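Local coordinates for protein gamma-glutamyltranspeptidase (Ggt) (Helicobacter pylori 26695, PDB 5BPK) that probably cleaves the gamma-glutamyl bond of glutathione and related compounds and transfers the gamma-glutamyl group to water or an acceptor, as an Ntn-hydrolase, at residues G11-V16 with P76-K81. Numbering follows the deposited sequence.
Sequences GNAVSV and PTIVLK. With EDO (1,2-ethanediol), chain T.
I78 reaches from strand 77-81 to A13 on strand 13-16, one layer of the sandwich meeting the other. Its CB leaves the strand toward the opposing segment, and CG1, anti to the carbonyl carbon (chi1 -64°), approaches CB of S15 at 4.2 Å. The extended second torsion carries CD1 on to the A13 backbone, where it lies 3.5 Å from A13 O, and to the methyl, 4.0 Å from A13 CB. A long branched chain thus spans the gap, while the small alanine also touches V85 and V88. P76, its side chain about 9 Å from the bound inhibitor, sets its ring CB 3.3 Å from S15 O, a close C-H to carbonyl van der Waals contact. S15 OG lies 3.4 Å from T77 N; a buried hydroxyl needs a partner, and V89 O supplies a weak hydrogen bond. The N-to-C directions of the short strand segments differ by 146°, roughly antiparallel. Residues of both strands join antiparallel ladders with the other Ggt chain, so the sheet runs on across the interface. With no clear hydrogen bond between the two segments, their cohesion rests largely on van der Waals packing, as expected between the stacked sheets of the Ntn-hydrolase fold.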
loop_
_atom_site.group_PDB
_atom_site.type_symbol
_atom_site.label_atom_id
_atom_site.label_comp_id
_atom_site.label_asym_id
_atom_site.label_seq_id
_atom_site.Cartn_x
_atom_site.Cartn_y
_atom_site.Cartn_z
ATOM N N GLY B 11 2.608 -22.407 7.592
ATOM C CA GLY B 11 1.289 -21.802 7.543
ATOM C C GLY B 11 1.233 -20.354 7.975
ATOM O O GLY B 11 0.152 -19.786 8.078
ATOM N N ASN B 12 2.376 -19.743 8.249
ATOM C CA ASN B 12 2.397 -18.301 8.445
ATOM C C ASN B 12 2.305 -17.589 7.095
ATOM O O ASN B 12 2.800 -18.085 6.085
ATOM C CB ASN B 12 3.667 -17.842 9.157
ATOM C CG ASN B 12 3.898 -18.549 10.486
ATOM O OD1 ASN B 12 3.143 -18.361 11.443
ATOM N ND2 ASN B 12 4.953 -19.352 10.554
ATOM N N ALA B 13 1.674 -16.421 7.094
ATOM C CA ALA B 13 1.657 -15.554 5.925
ATOM C C ALA B 13 1.672 -14.102 6.371
ATOM O O ALA B 13 1.062 -13.748 7.390
ATOM C CB ALA B 13 0.441 -15.827 5.054
ATOM N N VAL B 14 2.382 -13.276 5.603
ATOM C CA VAL B 14 2.597 -11.875 5.921
ATOM C C VAL B 14 2.389 -11.089 4.627
ATOM O O VAL B 14 3.023 -11.372 3.604
ATOM C CB VAL B 14 4.030 -11.632 6.449
ATOM C CG1 VAL B 14 4.228 -10.177 6.814
ATOM C CG2 VAL B 14 4.325 -12.528 7.658
ATOM N N SER B 15 1.501 -10.105 4.687
ATOM C CA SER B 15 1.162 -9.272 3.551
ATOM C C SER B 15 1.464 -7.832 3.961
ATOM O O SER B 15 0.862 -7.320 4.907
ATOM C CB SER B 15 -0.308 -9.469 3.214
ATOM O OG SER B 15 -0.623 -8.919 1.957
ATOM N N VAL B 16 2.452 -7.219 3.301
ATOM C CA VAL B 16 2.961 -5.910 3.705
ATOM C C VAL B 16 2.822 -4.903 2.567
ATOM O O VAL B 16 3.346 -5.134 1.470
ATOM C CB VAL B 16 4.447 -5.961 4.091
ATOM C CG1 VAL B 16 4.920 -4.559 4.535
ATOM C CG2 VAL B 16 4.709 -7.026 5.173
ATOM N N PRO B 76 -3.356 -4.529 2.403
ATOM C CA PRO B 76 -2.697 -5.832 2.478
ATOM C C PRO B 76 -3.697 -6.829 3.021
ATOM O O PRO B 76 -4.390 -6.541 4.003
ATOM C CB PRO B 76 -1.528 -5.600 3.431
ATOM C CG PRO B 76 -1.951 -4.427 4.285
ATOM C CD PRO B 76 -2.797 -3.563 3.369
ATOM N N THR B 77 -3.817 -7.965 2.348
ATOM C CA THR B 77 -4.914 -8.898 2.578
ATOM C C THR B 77 -4.443 -10.342 2.549
ATOM O O THR B 77 -3.568 -10.724 1.759
ATOM C CB THR B 77 -6.028 -8.672 1.526
ATOM O OG1 THR B 77 -6.486 -7.311 1.614
ATOM C CG2 THR B 77 -7.225 -9.620 1.718
ATOM N N ILE B 78 -5.072 -11.141 3.398
ATOM C CA ILE B 78 -4.921 -12.586 3.393
ATOM C C ILE B 78 -6.325 -13.186 3.302
ATOM O O ILE B 78 -7.227 -12.784 4.044
ATOM C CB ILE B 78 -4.191 -13.092 4.654
ATOM C CG1 ILE B 78 -2.761 -12.546 4.687
ATOM C CG2 ILE B 78 -4.200 -14.614 4.701
ATOM C CD1 ILE B 78 -2.026 -12.801 5.994
ATOM N N VAL B 79 -6.509 -14.125 2.381
ATOM C CA VAL B 79 -7.762 -14.856 2.263
ATOM C C VAL B 79 -7.517 -16.263 2.783
ATOM O O VAL B 79 -6.511 -16.889 2.434
ATOM C CB VAL B 79 -8.279 -14.900 0.810
ATOM C CG1 VAL B 79 -9.618 -15.630 0.721
ATOM C CG2 VAL B 79 -8.426 -13.483 0.257
ATOM N N LEU B 80 -8.430 -16.738 3.626
ATOM C CA LEU B 80 -8.336 -18.074 4.217
ATOM C C LEU B 80 -9.433 -18.970 3.693
ATOM O O LEU B 80 -10.539 -18.517 3.409
ATOM C CB LEU B 80 -8.444 -18.008 5.747
ATOM C CG LEU B 80 -7.494 -17.033 6.443
ATOM C CD1 LEU B 80 -7.850 -16.911 7.934
ATOM C CD2 LEU B 80 -6.040 -17.451 6.259
ATOM N N LYS B 81 -9.108 -20.255 3.600
ATOM C CA LYS B 81 -10.068 -21.296 3.266
ATOM C C LYS B 81 -9.953 -22.322 4.383
ATOM O O LYS B 81 -8.888 -22.894 4.582
ATOM C CB LYS B 81 -9.729 -21.898 1.904
ATOM C CG LYS B 81 -10.647 -23.042 1.456
ATOM C CD LYS B 81 -10.212 -23.568 0.095
ATOM C CE LYS B 81 -11.124 -24.673 -0.417
ATOM N NZ LYS B 81 -10.706 -25.148 -1.772
HETATM C C1 EDO T . 5.021 -22.064 13.302
HETATM O O1 EDO T . 5.617 -20.825 12.906
HETATM C C2 EDO T . 6.101 -23.102 13.525
HETATM O O2 EDO T . 6.735 -22.811 14.772
#